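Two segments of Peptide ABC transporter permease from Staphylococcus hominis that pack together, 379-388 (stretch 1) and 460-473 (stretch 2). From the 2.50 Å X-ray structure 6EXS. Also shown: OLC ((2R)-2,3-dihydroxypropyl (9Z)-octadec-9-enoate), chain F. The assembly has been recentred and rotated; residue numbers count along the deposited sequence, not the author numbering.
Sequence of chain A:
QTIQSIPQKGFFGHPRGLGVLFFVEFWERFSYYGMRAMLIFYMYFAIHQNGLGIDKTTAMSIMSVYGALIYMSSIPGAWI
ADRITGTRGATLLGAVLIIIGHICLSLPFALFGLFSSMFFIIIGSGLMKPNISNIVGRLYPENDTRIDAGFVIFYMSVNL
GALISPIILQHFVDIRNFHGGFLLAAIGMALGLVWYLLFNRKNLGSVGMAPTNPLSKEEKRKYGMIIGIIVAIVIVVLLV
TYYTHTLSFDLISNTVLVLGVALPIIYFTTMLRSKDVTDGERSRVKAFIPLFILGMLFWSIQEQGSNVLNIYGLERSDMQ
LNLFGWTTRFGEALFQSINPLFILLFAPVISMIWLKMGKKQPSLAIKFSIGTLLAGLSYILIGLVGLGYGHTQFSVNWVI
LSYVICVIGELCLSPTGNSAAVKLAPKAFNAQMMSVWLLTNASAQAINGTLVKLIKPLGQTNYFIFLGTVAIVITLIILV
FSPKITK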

# COMPACT_ATOMS: atom_id res chain seq x y z
N TYR A 379 -12.99 -11.38 9.54
CA TYR A 379 -14.28 -10.84 9.08
C TYR A 379 -15.47 -11.69 9.58
O TYR A 379 -16.51 -11.12 9.90
CB TYR A 379 -14.30 -10.62 7.55
CG TYR A 379 -14.09 -9.17 7.15
CD1 TYR A 379 -13.31 -8.31 7.93
CD2 TYR A 379 -14.65 -8.66 5.98
CE1 TYR A 379 -13.12 -6.98 7.57
CE2 TYR A 379 -14.45 -7.34 5.60
CZ TYR A 379 -13.69 -6.50 6.40
OH TYR A 379 -13.50 -5.19 6.05
N ILE A 380 -15.30 -13.02 9.72
CA ILE A 380 -16.32 -13.92 10.31
C ILE A 380 -16.44 -13.56 11.81
O ILE A 380 -17.56 -13.52 12.32
CB ILE A 380 -15.98 -15.43 10.07
CG1 ILE A 380 -16.08 -15.83 8.57
CG2 ILE A 380 -16.80 -16.37 10.96
CD1 ILE A 380 -17.44 -15.66 7.84
N LEU A 381 -15.31 -13.27 12.48
CA LEU A 381 -15.26 -12.88 13.89
C LEU A 381 -16.11 -11.61 14.13
O LEU A 381 -17.07 -11.69 14.89
CB LEU A 381 -13.80 -12.69 14.38
CG LEU A 381 -13.47 -12.23 15.83
CD1 LEU A 381 -13.53 -10.71 16.01
CD2 LEU A 381 -14.23 -13.00 16.90
N ILE A 382 -15.78 -10.47 13.45
CA ILE A 382 -16.50 -9.21 13.63
C ILE A 382 -17.98 -9.32 13.18
O ILE A 382 -18.87 -8.82 13.88
CB ILE A 382 -15.74 -7.99 13.01
CG1 ILE A 382 -16.29 -6.64 13.53
CG2 ILE A 382 -15.67 -8.03 11.48
CD1 ILE A 382 -16.09 -6.35 15.05
N GLY A 383 -18.23 -10.04 12.08
CA GLY A 383 -19.57 -10.33 11.58
C GLY A 383 -20.42 -11.06 12.60
O GLY A 383 -21.58 -10.70 12.79
N LEU A 384 -19.84 -12.05 13.29
CA LEU A 384 -20.54 -12.80 14.34
C LEU A 384 -20.77 -11.98 15.61
O LEU A 384 -21.77 -12.19 16.29
CB LEU A 384 -19.86 -14.14 14.65
CG LEU A 384 -19.97 -15.25 13.59
CD1 LEU A 384 -19.16 -16.46 13.99
CD2 LEU A 384 -21.43 -15.67 13.34
N VAL A 385 -19.87 -11.02 15.91
CA VAL A 385 -19.99 -10.10 17.05
C VAL A 385 -21.21 -9.18 16.83
O VAL A 385 -22.04 -9.05 17.73
CB VAL A 385 -18.66 -9.33 17.32
CG1 VAL A 385 -18.86 -8.19 18.31
CG2 VAL A 385 -17.56 -10.26 17.81
N GLY A 386 -21.33 -8.59 15.63
CA GLY A 386 -22.45 -7.72 15.28
C GLY A 386 -23.78 -8.43 15.28
O GLY A 386 -24.79 -7.88 15.73
N LEU A 387 -23.78 -9.70 14.81
CA LEU A 387 -24.93 -10.61 14.76
C LEU A 387 -25.35 -10.98 16.18
O LEU A 387 -26.54 -11.07 16.46
CB LEU A 387 -24.53 -11.87 13.97
CG LEU A 387 -25.61 -12.90 13.62
CD1 LEU A 387 -26.58 -12.35 12.57
CD2 LEU A 387 -24.98 -14.18 13.09
N GLY A 388 -24.37 -11.19 17.06
CA GLY A 388 -24.61 -11.56 18.45
C GLY A 388 -25.21 -10.44 19.28
O GLY A 388 -26.14 -10.67 20.05
N GLN A 460 -24.21 -4.11 6.99
CA GLN A 460 -22.82 -4.13 7.46
C GLN A 460 -22.37 -5.49 8.03
O GLN A 460 -21.29 -5.96 7.67
CB GLN A 460 -22.56 -2.98 8.45
CG GLN A 460 -21.11 -2.83 8.91
CD GLN A 460 -20.12 -2.37 7.87
OE1 GLN A 460 -19.60 -3.17 7.08
NE2 GLN A 460 -19.75 -1.10 7.91
N THR A 461 -23.19 -6.13 8.88
CA THR A 461 -22.89 -7.44 9.49
C THR A 461 -22.89 -8.58 8.47
O THR A 461 -22.02 -9.45 8.52
CB THR A 461 -23.80 -7.75 10.68
OG1 THR A 461 -25.15 -7.48 10.30
CG2 THR A 461 -23.43 -6.95 11.90
N ASN A 462 -23.88 -8.59 7.55
CA ASN A 462 -23.99 -9.60 6.50
C ASN A 462 -22.84 -9.44 5.52
O ASN A 462 -22.36 -10.45 5.00
CB ASN A 462 -25.32 -9.51 5.76
CG ASN A 462 -26.56 -9.71 6.61
OD1 ASN A 462 -26.51 -10.02 7.80
ND2 ASN A 462 -27.71 -9.51 5.98
N TYR A 463 -22.38 -8.19 5.30
CA TYR A 463 -21.23 -7.85 4.44
C TYR A 463 -19.93 -8.51 4.98
O TYR A 463 -19.21 -9.11 4.19
CB TYR A 463 -21.11 -6.32 4.32
CG TYR A 463 -19.85 -5.81 3.64
CD1 TYR A 463 -18.71 -5.52 4.39
CD2 TYR A 463 -19.82 -5.56 2.27
CE1 TYR A 463 -17.55 -5.02 3.78
CE2 TYR A 463 -18.68 -5.03 1.66
CZ TYR A 463 -17.55 -4.78 2.41
OH TYR A 463 -16.42 -4.27 1.83
N PHE A 464 -19.65 -8.41 6.29
CA PHE A 464 -18.48 -9.02 6.93
C PHE A 464 -18.53 -10.55 6.82
O PHE A 464 -17.50 -11.16 6.54
CB PHE A 464 -18.35 -8.61 8.41
CG PHE A 464 -17.94 -7.18 8.70
CD1 PHE A 464 -16.77 -6.65 8.17
CD2 PHE A 464 -18.68 -6.40 9.58
CE1 PHE A 464 -16.39 -5.34 8.46
CE2 PHE A 464 -18.28 -5.09 9.88
CZ PHE A 464 -17.15 -4.57 9.31
N ILE A 465 -19.72 -11.16 7.02
CA ILE A 465 -19.91 -12.61 6.93
C ILE A 465 -19.75 -13.08 5.47
O ILE A 465 -19.02 -14.04 5.24
CB ILE A 465 -21.23 -13.09 7.61
CG1 ILE A 465 -21.24 -12.70 9.11
CG2 ILE A 465 -21.42 -14.62 7.47
CD1 ILE A 465 -22.63 -12.54 9.73
N PHE A 466 -20.39 -12.39 4.51
CA PHE A 466 -20.32 -12.72 3.07
C PHE A 466 -18.89 -12.65 2.52
O PHE A 466 -18.45 -13.59 1.86
CB PHE A 466 -21.30 -11.85 2.25
CG PHE A 466 -21.11 -11.85 0.75
CD1 PHE A 466 -21.42 -12.98 -0.01
CD2 PHE A 466 -20.63 -10.73 0.09
CE1 PHE A 466 -21.24 -12.98 -1.40
CE2 PHE A 466 -20.45 -10.73 -1.30
CZ PHE A 466 -20.76 -11.85 -2.03
N LEU A 467 -18.15 -11.56 2.84
CA LEU A 467 -16.77 -11.33 2.42
C LEU A 467 -15.81 -12.31 3.10
O LEU A 467 -14.89 -12.80 2.45
CB LEU A 467 -16.34 -9.88 2.70
CG LEU A 467 -16.37 -8.94 1.50
CD1 LEU A 467 -17.78 -8.50 1.18
CD2 LEU A 467 -15.50 -7.73 1.75
N GLY A 468 -16.05 -12.57 4.39
CA GLY A 468 -15.27 -13.51 5.20
C GLY A 468 -15.35 -14.93 4.67
O GLY A 468 -14.30 -15.58 4.50
N THR A 469 -16.58 -15.42 4.35
CA THR A 469 -16.89 -16.75 3.81
C THR A 469 -16.31 -16.95 2.39
O THR A 469 -15.69 -17.99 2.13
CB THR A 469 -18.41 -16.99 3.82
OG1 THR A 469 -18.93 -16.77 5.14
CG2 THR A 469 -18.80 -18.38 3.31
N VAL A 470 -16.54 -15.96 1.47
CA VAL A 470 -16.03 -15.98 0.09
C VAL A 470 -14.49 -16.18 0.13
O VAL A 470 -13.98 -17.07 -0.56
CB VAL A 470 -16.50 -14.73 -0.73
CG1 VAL A 470 -15.62 -14.48 -1.96
CG2 VAL A 470 -17.96 -14.86 -1.14
N ALA A 471 -13.78 -15.44 0.99
CA ALA A 471 -12.33 -15.55 1.19
C ALA A 471 -11.94 -16.98 1.59
O ALA A 471 -11.04 -17.54 0.97
CB ALA A 471 -11.88 -14.57 2.26
N ILE A 472 -12.63 -17.57 2.60
CA ILE A 472 -12.40 -18.92 3.14
C ILE A 472 -12.71 -20.03 2.10
O ILE A 472 -11.89 -20.94 1.97
CB ILE A 472 -13.13 -19.12 4.51
CG1 ILE A 472 -12.53 -18.18 5.60
CG2 ILE A 472 -13.10 -20.60 4.97
CD1 ILE A 472 -13.41 -17.91 6.81
N VAL A 473 -13.84 -19.96 1.36
CA VAL A 473 -14.19 -20.99 0.38
C VAL A 473 -13.17 -21.05 -0.78
O VAL A 473 -12.69 -22.15 -1.08
CB VAL A 473 -15.67 -20.99 -0.13
CG1 VAL A 473 -16.65 -21.31 1.00
CG2 VAL A 473 -16.05 -19.68 -0.82
C18 OLC F . -3.17 -17.71 15.21
C10 OLC F . -13.26 -16.90 14.25
C9 OLC F . -14.45 -16.56 14.73
C17 OLC F . -4.52 -18.35 15.00
C11 OLC F . -12.11 -17.54 15.00
C8 OLC F . -14.94 -16.69 16.15
C24 OLC F . -24.26 -11.73 23.83
C16 OLC F . -5.70 -17.40 15.19
C12 OLC F . -10.76 -16.91 14.69
C7 OLC F . -16.29 -16.03 16.39
C15 OLC F . -7.05 -18.08 15.05
C13 OLC F . -9.58 -17.81 15.05
C6 OLC F . -16.69 -15.94 17.85
C14 OLC F . -8.23 -17.13 14.91
C5 OLC F . -18.11 -15.43 18.09
C4 OLC F . -18.21 -13.93 18.27
C3 OLC F . -18.77 -13.49 19.62
C2 OLC F . -20.28 -13.25 19.62
C21 OLC F . -22.71 -11.56 21.86
C1 OLC F . -20.77 -12.56 20.86
C22 OLC F . -23.77 -12.38 22.56
O19 OLC F . -20.07 -12.19 21.77
O25 OLC F . -25.00 -10.54 23.57
O23 OLC F . -24.87 -12.63 21.68
O20 OLC F . -22.11 -12.39 20.83

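Two nearly antiparallel helices, their directions 153° apart and their axes 7.6 Å apart at closest approach, pack through glycine-lined backbone and interlocking apolar side chains, with no hydrogen bond between them. The contact buries 618 Å², both sides summed. Glycines permit the close approach: CA atoms lie 4.8 Å apart for Tyr379 and Gly468, and 4.9 Å apart for Gly383 and Thr461. A CB on Gly383 would clash with CG1 of Ile465, and one on Gly386 with CG2 of Thr461; without them, Gly386 CA receives that methyl, Thr461 CG2, at 3.6 Å, and Gly383 CA rests 3.8 Å from Phe464 CB. Gly468 likewise leaves room for the first turn of stretch 1, its CA 3.8 Å from Tyr379 CB.

Tyr379 and Ile380 are the knobs. The Tyr379 side chain sits among Tyr463, Phe464, Leu467 and Gly468. Phe464 directs its edge at the Tyr379 face, with centroids 4.7 Å apart, planes at 82° and Tyr379 CE2 3.5 Å from Phe464 CD1, while Leu467 CB lies at the edge of the tyrosine ring, 3.9 Å from Tyr379 CD2. Phe464 also offers a face to Ile382, whose CG2 stands 3.8 Å from the Phe464 ring centroid, almost on the normal. The phenol OH of Tyr379 is hydrogen-bonded elsewhere in the structure, so this buried ring carries no unsatisfied hydroxyl.

Ile380 starts sideways, but its end reaches in among Ile465, Gly468, Thr469 and Ile472; Ile380 CG1 meets Ile472 CD1 at 3.8 Å. Ile380 CD1 lies 3.3 Å from Thr469 OG1, a hydroxyl already donating to Ile465 O within its own helix (OG1 to O, 2.7 Å), which suits Thr469 to an apolar neighbour. Farther along, Ile465 CD1 covers the backbone at Gly383 O, 3.7 Å away.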